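Local coordinates for protein UDP-glucose 6-dehydrogenase (Pyrobaculum islandicum, PDB 3VTF) that probably catalyses the two-step, NAD(+)-dependent oxidation of UDP-glucose to UDP-glucuronate and binds its nucleotide-sugar substrate between two alpha/beta domains, at residues A224-Y229 against L290-F295; H36-A41 against G77-S82; Q322-R327 against R360-R365. All coordinates share one frame; numbering follows the deposited sequence.

In the fold
The three contacts are all between helices but differ in depth and chemistry. Interaction 1 is the most central, about 15 Å from the chain centre against about 22 and 28 Å, and joins aromatic and aliphatic side chains beside the substrate and the second subunit. Interaction 2 is also buried but nearly all alanine and valine, within the NAD-binding domain. Interaction 3, partly buried, adds an ion pair and a water bridge to a leucine pair where helix 304-328 meets the UDP-binding domain. No helix is shared, although helix 285-298 of interaction 1 is followed in the chain by helix 304-328 of interaction 3. Interactions 2 and 3 lie about 47 Å apart, centre to centre, on opposite sides of the chain's centre.

Interaction 1: residues A224-Y229 against L290-F295; sequences AELVKY and LAFIRF. With UPG (uridine-5'-diphosphate-glucose), chain B.
Y229 and F292 make the tight part of this buried contact: CB of Y229 lies 3.5 Å from CD1 of F292, at the point where the two backbones come nearest, with 6.7 Å between the CA atoms of Y229 and F292. The rings themselves are near parallel, 13° apart in plane, yet slid past each other until their centroids are 5.9 Å apart, so little overlap results and the touching falls to Y229 CB and the near side of the F292 ring. F292 has CG anti to its backbone N (chi1 -169°), which carries its ring across to helix 221-251; there L226 CD1 meets the ring edge, 3.8 Å from F292 CE1. Packing slackens toward the far end of the tyrosine, where Y229 OH stands 4.1 Å from A291 CB. The helix axes run at 126°, approaching to 11.5 Å. Beyond the contact, L248 and A249 of the second subunit cover F292 and L226 respectively. K228 emerges on another side of its helix and donates from NZ to O6' of UDP-glucose, at 2.8 Å, while the same nitrogen also bonds N232 OD1 and E175 O. This is the helical central domain of the UDP-glucose dehydrogenase family, with its long helix serving the substrate site and the subunit interface together.

Interaction 2: residues H36-A41 against G77-S82; sequences HAVGFA and GRALSS
A79 directs its methyl group at the side of helix 31-43 and meets V38 and A41 there, in the nucleotide-binding, Rossmann-type half of the enzyme. The glycines G28, G30 and G33 around the start of helix 31-43 fit the GxGxxG pattern of that fold. A41 and A79 both turn their CB toward the other segment, and the two CB atoms meet at a slant, 4.0 Å apart, while the CA atoms of A41 and A79 are separated by only 5.7 Å. Such proximity is possible because neither residue carries anything beyond a methyl. V38 reaches the same methyl through one branch: CG1, anti to the backbone N (chi1 168°), lies 4.0 Å from A79 CB, and V38 O also lies against that methyl, 3.9 Å from A79 CB. One small side chain is thus held by two residues a helical turn apart, through van der Waals contact alone. L85 of edge strand 85-87 packs on V38, A41 and A79 alike, tying both helices to the sheet. At the far end of segment 77-82, S82 OG, which is also bonded to R84 N, donates back to A79 O at 2.6 Å, making a C=O...O angle of 135° and lying 23° off the carbonyl plane.

Interaction 3: residues Q322-R327 against R360-R365; sequences QLLEER and RLLLER
A salt bridge between E325 and R365, backed by a leucine pair, joins helix 304-328 to the C-terminal end of helix 354-364, the latter in the UDP-binding domain. The bridge is long: both E325 OE1 and E325 OE2 lie 3.5 Å from R365 NH1, so the carboxylate straddles one nitrogen rather than pairing with two. It arrives at the guanidinium edge with the two planes 32° apart, while the side chains cross at about a right angle. E325 is fully extended, with CG opposite its backbone N (chi1 -180°), and the contact continues along the arginine chain, R365 CD lying 3.5 Å from E325 OE1. A water accepts from both R365 NH2 and Q322 NE2, linking the arginine to a second residue of helix 304-328. An alanine here in place of E325 would probably leave R365 without its carboxylate mate across this contact and its guanidinium freer to turn. Deeper down, L324 CD2 meets L362 CD2 at 4.2 Å. These leucines rest on the parallel sheet, L324 against V336, V422 and V424, and L362 against V336 and V338, so both helices lie over strand 335-339, with V321 of helix 304-328 also touching L362 and R365.

Interaction 1: residues A224-Y229 against L290-F295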
loop_
_atom_site.group_PDB
_atom_site.type_symbol
_atom_site.label_atom_id
_atom_site.label_comp_id
_atom_site.label_asym_id
_atom_site.label_seq_id
_atom_site.Cartn_x
_atom_site.Cartn_y
_atom_site.Cartn_z
ATOM N N ALA A 224 11.292 2.934 -16.235
ATOM C CA ALA A 224 11.796 1.684 -15.639
ATOM C C ALA A 224 12.616 1.953 -14.355
ATOM O O ALA A 224 12.474 1.230 -13.353
ATOM C CB ALA A 224 12.629 0.986 -16.683
ATOM N N GLU A 225 13.489 3.007 -14.333
ATOM C CA GLU A 225 14.244 3.280 -13.128
ATOM C C GLU A 225 13.316 3.682 -12.002
ATOM O O GLU A 225 13.527 3.279 -10.837
ATOM C CB GLU A 225 15.287 4.451 -13.410
ATOM C CG GLU A 225 16.402 3.895 -14.369
ATOM C CD GLU A 225 17.237 5.038 -15.045
ATOM O OE1 GLU A 225 16.702 6.107 -15.418
ATOM O OE2 GLU A 225 18.479 4.854 -15.144
ATOM N N LEU A 226 12.324 4.517 -12.321
ATOM C CA LEU A 226 11.351 4.938 -11.266
ATOM C C LEU A 226 10.463 3.754 -10.759
ATOM O O LEU A 226 10.131 3.641 -9.530
ATOM C CB LEU A 226 10.452 6.031 -11.800
ATOM C CG LEU A 226 9.502 6.693 -10.753
ATOM C CD1 LEU A 226 10.349 7.170 -9.613
ATOM C CD2 LEU A 226 8.814 7.860 -11.392
ATOM N N VAL A 227 10.155 2.802 -11.648
ATOM C CA VAL A 227 9.384 1.614 -11.212
ATOM C C VAL A 227 10.077 0.901 -10.107
ATOM O O VAL A 227 9.457 0.436 -9.146
ATOM C CB VAL A 227 9.173 0.595 -12.401
ATOM C CG1 VAL A 227 8.604 -0.717 -11.891
ATOM C CG2 VAL A 227 8.208 1.164 -13.443
ATOM N N LYS A 228 11.407 0.775 -10.192
ATOM C CA LYS A 228 12.118 0.057 -9.174
ATOM C C LYS A 228 12.024 0.747 -7.807
ATOM O O LYS A 228 11.843 0.049 -6.711
ATOM C CB LYS A 228 13.583 -0.044 -9.569
ATOM C CG LYS A 228 14.502 -0.739 -8.571
ATOM C CD LYS A 228 13.901 -2.062 -8.081
ATOM C CE LYS A 228 14.893 -2.767 -7.168
ATOM N NZ LYS A 228 14.183 -3.883 -6.470
ATOM N N TYR A 229 12.217 2.068 -7.804
ATOM C CA TYR A 229 12.132 2.771 -6.466
ATOM C C TYR A 229 10.664 2.781 -5.962
ATOM O O TYR A 229 10.379 2.589 -4.781
ATOM C CB TYR A 229 12.566 4.267 -6.605
ATOM C CG TYR A 229 14.091 4.368 -6.516
ATOM C CD1 TYR A 229 14.741 4.218 -5.293
ATOM C CD2 TYR A 229 14.881 4.490 -7.720
ATOM C CE1 TYR A 229 16.157 4.252 -5.205
ATOM C CE2 TYR A 229 16.295 4.495 -7.674
ATOM C CZ TYR A 229 16.919 4.431 -6.424
ATOM O OH TYR A 229 18.288 4.492 -6.369
ATOM N N LEU A 290 15.941 5.803 1.534
ATOM C CA LEU A 290 16.738 7.007 1.815
ATOM C C LEU A 290 17.196 7.632 0.457
ATOM O O LEU A 290 17.079 8.804 0.262
ATOM C CB LEU A 290 17.973 6.595 2.641
ATOM C CG LEU A 290 18.894 7.812 3.054
ATOM C CD1 LEU A 290 18.007 8.845 3.706
ATOM C CD2 LEU A 290 19.967 7.283 4.043
ATOM N N ALA A 291 17.692 6.815 -0.472
ATOM C CA ALA A 291 18.071 7.365 -1.828
ATOM C C ALA A 291 16.912 8.033 -2.506
ATOM O O ALA A 291 17.046 9.074 -3.211
ATOM C CB ALA A 291 18.740 6.260 -2.732
ATOM N N PHE A 292 15.710 7.432 -2.367
ATOM C CA PHE A 292 14.529 8.030 -3.016
ATOM C C PHE A 292 14.183 9.359 -2.425
ATOM O O PHE A 292 13.872 10.342 -3.137
ATOM C CB PHE A 292 13.324 7.025 -2.858
ATOM C CG PHE A 292 12.142 7.365 -3.676
ATOM C CD1 PHE A 292 12.225 7.406 -5.086
ATOM C CD2 PHE A 292 10.879 7.533 -3.082
ATOM C CE1 PHE A 292 11.093 7.670 -5.884
ATOM C CE2 PHE A 292 9.745 7.842 -3.857
ATOM C CZ PHE A 292 9.854 7.877 -5.284
ATOM N N ILE A 293 14.286 9.438 -1.090
ATOM C CA ILE A 293 13.997 10.709 -0.424
ATOM C C ILE A 293 15.025 11.788 -0.922
ATOM O O ILE A 293 14.632 12.909 -1.224
ATOM C CB ILE A 293 14.158 10.511 1.114
ATOM C CG1 ILE A 293 12.959 9.703 1.666
ATOM C CG2 ILE A 293 14.113 11.877 1.856
ATOM C CD1 ILE A 293 13.244 9.086 3.091
ATOM N N ARG A 294 16.308 11.416 -0.877
ATOM C CA ARG A 294 17.424 12.369 -1.224
ATOM C C ARG A 294 17.306 12.788 -2.699
ATOM O O ARG A 294 17.525 13.941 -3.038
ATOM C CB ARG A 294 18.751 11.729 -1.015
ATOM C CG ARG A 294 19.065 11.515 0.493
ATOM C CD ARG A 294 19.183 12.871 1.238
ATOM N NE ARG A 294 19.522 12.576 2.637
ATOM C CZ ARG A 294 18.709 12.770 3.652
ATOM N NH1 ARG A 294 17.514 13.300 3.474
ATOM N NH2 ARG A 294 19.108 12.420 4.873
ATOM N N PHE A 295 16.937 11.845 -3.563
ATOM C CA PHE A 295 16.748 12.170 -4.983
ATOM C C PHE A 295 15.593 13.150 -5.154
ATOM O O PHE A 295 15.730 14.163 -5.850
ATOM C CB PHE A 295 16.461 10.842 -5.797
ATOM C CG PHE A 295 16.295 11.084 -7.286
ATOM C CD1 PHE A 295 17.357 11.576 -8.044
ATOM C CD2 PHE A 295 15.082 10.884 -7.893
ATOM C CE1 PHE A 295 17.239 11.788 -9.436
ATOM C CE2 PHE A 295 14.925 11.114 -9.249
ATOM C CZ PHE A 295 16.005 11.562 -10.043
HETATM N N1 UPG B . 9.816 -7.497 6.342
HETATM C C2 UPG B . 8.951 -7.049 7.384
HETATM N N3 UPG B . 7.641 -7.284 7.283
HETATM C C4 UPG B . 7.130 -7.888 6.144
HETATM C C5 UPG B . 7.961 -8.331 5.057
HETATM C C6 UPG B . 9.338 -8.062 5.194
HETATM O O2 UPG B . 9.398 -6.459 8.419
HETATM O O4 UPG B . 5.865 -8.044 6.067
HETATM C C1C UPG B . 11.247 -7.166 6.535
HETATM C C2C UPG B . 12.089 -8.420 6.404
HETATM O O2C UPG B . 12.266 -9.086 7.652
HETATM C C3C UPG B . 13.430 -7.859 5.883
HETATM C C4C UPG B . 13.025 -6.655 5.031
HETATM O O4C UPG B . 11.643 -6.404 5.371
HETATM O O3C UPG B . 14.174 -7.298 6.997
HETATM C C5C UPG B . 13.112 -6.918 3.509
HETATM O O5C UPG B . 12.572 -8.222 3.263
HETATM P PA UPG B . 12.547 -8.825 1.689
HETATM O O1A UPG B . 11.637 -7.938 0.779
HETATM O O2A UPG B . 12.397 -10.365 1.773
HETATM O O3A UPG B . 14.126 -8.733 1.381
HETATM P PB UPG B . 14.962 -8.316 0.032
HETATM O O1B UPG B . 15.766 -9.522 -0.384
HETATM O O2B UPG B . 15.704 -7.124 0.688
HETATM O O3B UPG B . 13.993 -8.005 -1.195
HETATM C "C1'" UPG B . 13.640 -6.629 -1.538
HETATM C "C2'" UPG B . 12.400 -6.696 -2.402
HETATM C "C3'" UPG B . 12.802 -7.284 -3.775
HETATM C "C4'" UPG B . 13.921 -6.388 -4.358
HETATM C "C5'" UPG B . 15.184 -6.521 -3.417
HETATM C "C6'" UPG B . 16.414 -5.664 -3.790
HETATM O "O2'" UPG B . 11.618 -7.686 -1.625
HETATM O "O3'" UPG B . 11.647 -7.260 -4.590
HETATM O "O4'" UPG B . 14.285 -6.950 -5.638
HETATM O "O5'" UPG B . 14.708 -5.929 -2.175
HETATM O "O6'" UPG B . 15.984 -4.461 -4.473
#

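Interaction 2: residues H36-A41 against G77-S82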
loop_
_atom_site.group_PDB
_atom_site.type_symbol
_atom_site.label_atom_id
_atom_site.label_comp_id
_atom_site.label_asym_id
_atom_site.label_seq_id
_atom_site.Cartn_x
_atom_site.Cartn_y
_atom_site.Cartn_z
ATOM N N HIS A 36 21.722 -13.806 -11.989
ATOM C CA HIS A 36 21.477 -13.587 -13.451
ATOM C C HIS A 36 22.454 -14.337 -14.312
ATOM O O HIS A 36 22.102 -14.844 -15.382
ATOM C CB HIS A 36 21.527 -12.100 -13.769
ATOM C CG HIS A 36 20.226 -11.390 -13.369
ATOM N ND1 HIS A 36 19.903 -11.129 -12.072
ATOM C CD2 HIS A 36 19.142 -11.017 -14.130
ATOM C CE1 HIS A 36 18.646 -10.589 -12.034
ATOM N NE2 HIS A 36 18.210 -10.510 -13.296
ATOM N N ALA A 37 23.702 -14.355 -13.880
ATOM C CA ALA A 37 24.726 -15.055 -14.708
ATOM C C ALA A 37 24.375 -16.523 -14.846
ATOM O O ALA A 37 24.408 -17.093 -15.950
ATOM C CB ALA A 37 26.101 -14.859 -14.076
ATOM N N VAL A 38 24.097 -17.154 -13.716
ATOM C CA VAL A 38 23.671 -18.574 -13.730
ATOM C C VAL A 38 22.354 -18.826 -14.443
ATOM O O VAL A 38 22.222 -19.780 -15.269
ATOM C CB VAL A 38 23.615 -19.108 -12.254
ATOM C CG1 VAL A 38 22.885 -20.468 -12.196
ATOM C CG2 VAL A 38 25.015 -19.208 -11.680
ATOM N N GLY A 39 21.377 -17.974 -14.173
ATOM C CA GLY A 39 20.063 -18.129 -14.784
ATOM C C GLY A 39 20.088 -17.930 -16.309
ATOM O O GLY A 39 19.371 -18.643 -17.018
ATOM N N PHE A 40 20.818 -16.915 -16.795
ATOM C CA PHE A 40 20.838 -16.692 -18.225
ATOM C C PHE A 40 21.505 -17.913 -18.881
ATOM O O PHE A 40 21.060 -18.340 -19.978
ATOM C CB PHE A 40 21.635 -15.408 -18.603
ATOM C CG PHE A 40 20.866 -14.105 -18.357
ATOM C CD1 PHE A 40 19.558 -13.985 -18.731
ATOM C CD2 PHE A 40 21.537 -12.967 -17.855
ATOM C CE1 PHE A 40 18.875 -12.755 -18.578
ATOM C CE2 PHE A 40 20.821 -11.789 -17.635
ATOM C CZ PHE A 40 19.505 -11.693 -18.009
ATOM N N ALA A 41 22.588 -18.431 -18.258
ATOM C CA ALA A 41 23.232 -19.627 -18.846
ATOM C C ALA A 41 22.248 -20.802 -18.901
ATOM O O ALA A 41 22.171 -21.531 -19.920
ATOM C CB ALA A 41 24.493 -20.017 -18.055
ATOM N N GLY A 77 26.338 -25.370 -10.567
ATOM C CA GLY A 77 27.050 -26.590 -11.062
ATOM C C GLY A 77 26.442 -26.946 -12.388
ATOM O O GLY A 77 27.185 -27.223 -13.320
ATOM N N ARG A 78 25.104 -26.888 -12.504
ATOM C CA ARG A 78 24.412 -27.107 -13.808
ATOM C C ARG A 78 24.834 -26.094 -14.890
ATOM O O ARG A 78 25.113 -26.446 -16.023
ATOM C CB ARG A 78 22.876 -27.125 -13.669
ATOM C CG ARG A 78 22.305 -28.226 -12.783
ATOM C CD ARG A 78 20.816 -27.970 -12.404
ATOM N NE ARG A 78 19.969 -27.998 -13.598
ATOM C CZ ARG A 78 19.354 -29.091 -14.080
ATOM N NH1 ARG A 78 19.471 -30.259 -13.466
ATOM N NH2 ARG A 78 18.623 -29.029 -15.207
ATOM N N ALA A 79 24.911 -24.811 -14.558
ATOM C CA ALA A 79 25.324 -23.816 -15.555
ATOM C C ALA A 79 26.764 -24.012 -16.032
ATOM O O ALA A 79 27.062 -23.945 -17.230
ATOM C CB ALA A 79 25.096 -22.390 -14.950
ATOM N N LEU A 80 27.643 -24.348 -15.102
ATOM C CA LEU A 80 29.051 -24.670 -15.408
ATOM C C LEU A 80 29.170 -25.951 -16.294
ATOM O O LEU A 80 29.801 -25.914 -17.333
ATOM C CB LEU A 80 29.866 -24.843 -14.112
ATOM C CG LEU A 80 30.152 -23.583 -13.249
ATOM C CD1 LEU A 80 30.718 -23.966 -11.882
ATOM C CD2 LEU A 80 31.122 -22.597 -13.941
ATOM N N SER A 81 28.518 -27.034 -15.900
ATOM C CA SER A 81 28.418 -28.268 -16.779
ATOM C C SER A 81 27.940 -28.022 -18.189
ATOM O O SER A 81 28.452 -28.640 -19.113
ATOM C CB SER A 81 27.531 -29.366 -16.187
ATOM O OG SER A 81 28.211 -29.967 -15.109
ATOM N N SER A 82 26.989 -27.105 -18.373
ATOM C CA SER A 82 26.520 -26.833 -19.726
ATOM C C SER A 82 27.646 -26.324 -20.626
ATOM O O SER A 82 27.470 -26.274 -21.800
ATOM C CB SER A 82 25.377 -25.843 -19.685
ATOM O OG SER A 82 25.891 -24.544 -19.437
#

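Interaction 3: residues Q322-R327 against R360-R365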
loop_
_atom_site.group_PDB
_atom_site.type_symbol
_atom_site.label_atom_id
_atom_site.label_comp_id
_atom_site.label_asym_id
_atom_site.label_seq_id
_atom_site.Cartn_x
_atom_site.Cartn_y
_atom_site.Cartn_z
ATOM N N GLN A 322 13.075 -0.215 24.512
ATOM C CA GLN A 322 12.367 0.485 25.558
ATOM C C GLN A 322 11.360 -0.409 26.303
ATOM O O GLN A 322 11.234 -0.329 27.574
ATOM C CB GLN A 322 11.641 1.724 25.027
ATOM C CG GLN A 322 12.570 2.820 24.499
ATOM C CD GLN A 322 11.791 3.938 23.808
ATOM O OE1 GLN A 322 10.559 4.040 23.961
ATOM N NE2 GLN A 322 12.504 4.780 23.043
ATOM N N LEU A 323 10.652 -1.266 25.556
ATOM C CA LEU A 323 9.727 -2.209 26.200
ATOM C C LEU A 323 10.490 -3.153 27.131
ATOM O O LEU A 323 10.025 -3.408 28.257
ATOM C CB LEU A 323 8.976 -3.056 25.142
ATOM C CG LEU A 323 7.980 -2.299 24.256
ATOM C CD1 LEU A 323 7.526 -3.152 23.098
ATOM C CD2 LEU A 323 6.797 -1.802 25.140
ATOM N N LEU A 324 11.624 -3.702 26.660
ATOM C CA LEU A 324 12.356 -4.676 27.476
ATOM C C LEU A 324 12.830 -3.976 28.809
ATOM O O LEU A 324 12.697 -4.519 29.939
ATOM C CB LEU A 324 13.558 -5.267 26.688
ATOM C CG LEU A 324 14.179 -6.433 27.526
ATOM C CD1 LEU A 324 13.185 -7.572 27.830
ATOM C CD2 LEU A 324 15.438 -6.916 26.868
ATOM N N GLU A 325 13.419 -2.798 28.635
ATOM C CA GLU A 325 13.916 -1.945 29.703
ATOM C C GLU A 325 12.839 -1.593 30.748
ATOM O O GLU A 325 13.052 -1.743 31.949
ATOM C CB GLU A 325 14.462 -0.666 29.089
ATOM C CG GLU A 325 15.032 0.344 30.070
ATOM C CD GLU A 325 15.599 1.523 29.300
ATOM O OE1 GLU A 325 16.826 1.624 29.098
ATOM O OE2 GLU A 325 14.780 2.301 28.787
ATOM N N GLU A 326 11.660 -1.228 30.300
ATOM C CA GLU A 326 10.514 -1.018 31.180
ATOM C C GLU A 326 10.077 -2.289 31.936
ATOM O O GLU A 326 9.733 -2.236 33.143
ATOM C CB GLU A 326 9.313 -0.521 30.384
ATOM C CG GLU A 326 8.061 -0.341 31.231
ATOM C CD GLU A 326 7.231 0.821 30.727
ATOM O OE1 GLU A 326 7.774 1.643 29.942
ATOM O OE2 GLU A 326 6.035 0.923 31.086
ATOM N N ARG A 327 10.008 -3.419 31.225
ATOM C CA ARG A 327 9.613 -4.631 31.892
ATOM C C ARG A 327 10.670 -5.154 32.880
ATOM O O ARG A 327 10.327 -5.779 33.882
ATOM C CB ARG A 327 9.093 -5.739 30.943
ATOM C CG ARG A 327 8.001 -5.302 29.994
ATOM C CD ARG A 327 6.879 -4.528 30.692
ATOM N NE ARG A 327 6.118 -5.401 31.539
ATOM C CZ ARG A 327 4.810 -5.615 31.445
ATOM N NH1 ARG A 327 4.060 -4.961 30.556
ATOM N NH2 ARG A 327 4.251 -6.455 32.299
ATOM N N ARG A 360 23.173 -3.761 19.518
ATOM C CA ARG A 360 23.892 -2.493 19.794
ATOM C C ARG A 360 23.166 -1.605 20.757
ATOM O O ARG A 360 23.746 -1.094 21.753
ATOM C CB ARG A 360 24.129 -1.703 18.518
ATOM C CG ARG A 360 25.116 -2.325 17.556
ATOM C CD ARG A 360 25.454 -1.239 16.507
ATOM N NE ARG A 360 26.191 -1.789 15.359
ATOM C CZ ARG A 360 25.646 -2.035 14.159
ATOM N NH1 ARG A 360 24.355 -1.781 13.904
ATOM N NH2 ARG A 360 26.377 -2.564 13.207
ATOM N N LEU A 361 21.869 -1.431 20.540
ATOM C CA LEU A 361 21.125 -0.641 21.534
ATOM C C LEU A 361 21.205 -1.244 22.941
ATOM O O LEU A 361 21.227 -0.531 23.955
ATOM C CB LEU A 361 19.611 -0.443 21.155
ATOM C CG LEU A 361 19.422 0.353 19.823
ATOM C CD1 LEU A 361 18.004 0.144 19.193
ATOM C CD2 LEU A 361 19.686 1.820 20.066
ATOM N N LEU A 362 21.104 -2.560 23.022
ATOM C CA LEU A 362 21.190 -3.199 24.338
ATOM C C LEU A 362 22.583 -2.912 24.960
ATOM O O LEU A 362 22.681 -2.618 26.156
ATOM C CB LEU A 362 20.933 -4.695 24.192
ATOM C CG LEU A 362 19.442 -5.074 23.840
ATOM C CD1 LEU A 362 19.488 -6.569 23.657
ATOM C CD2 LEU A 362 18.465 -4.654 24.949
ATOM N N LEU A 363 23.633 -3.082 24.162
ATOM C CA LEU A 363 25.020 -2.835 24.595
ATOM C C LEU A 363 25.213 -1.447 25.107
ATOM O O LEU A 363 25.665 -1.277 26.222
ATOM C CB LEU A 363 26.012 -3.109 23.499
ATOM C CG LEU A 363 26.242 -4.566 23.176
ATOM C CD1 LEU A 363 27.082 -4.659 21.904
ATOM C CD2 LEU A 363 26.829 -5.368 24.341
ATOM N N GLU A 364 24.812 -0.472 24.329
ATOM C CA GLU A 364 24.806 0.924 24.719
ATOM C C GLU A 364 24.021 1.178 26.028
ATOM O O GLU A 364 24.215 2.177 26.719
ATOM C CB GLU A 364 24.282 1.680 23.488
ATOM C CG GLU A 364 24.139 3.186 23.532
ATOM C CD GLU A 364 23.634 3.738 22.181
ATOM O OE1 GLU A 364 22.440 3.544 21.846
ATOM O OE2 GLU A 364 24.422 4.376 21.435
ATOM N N ARG A 365 23.138 0.269 26.420
ATOM C CA ARG A 365 22.482 0.437 27.720
ATOM C C ARG A 365 23.074 -0.430 28.852
ATOM O O ARG A 365 22.433 -0.615 29.892
ATOM C CB ARG A 365 20.942 0.300 27.623
ATOM C CG ARG A 365 20.255 1.557 27.080
ATOM C CD ARG A 365 18.979 1.167 26.352
ATOM N NE ARG A 365 18.743 1.992 25.156
ATOM C CZ ARG A 365 17.635 2.699 24.912
ATOM N NH1 ARG A 365 16.576 2.708 25.770
ATOM N NH2 ARG A 365 17.581 3.398 23.777
HETATM O O HOH W 1 15.773 4.793 22.700
#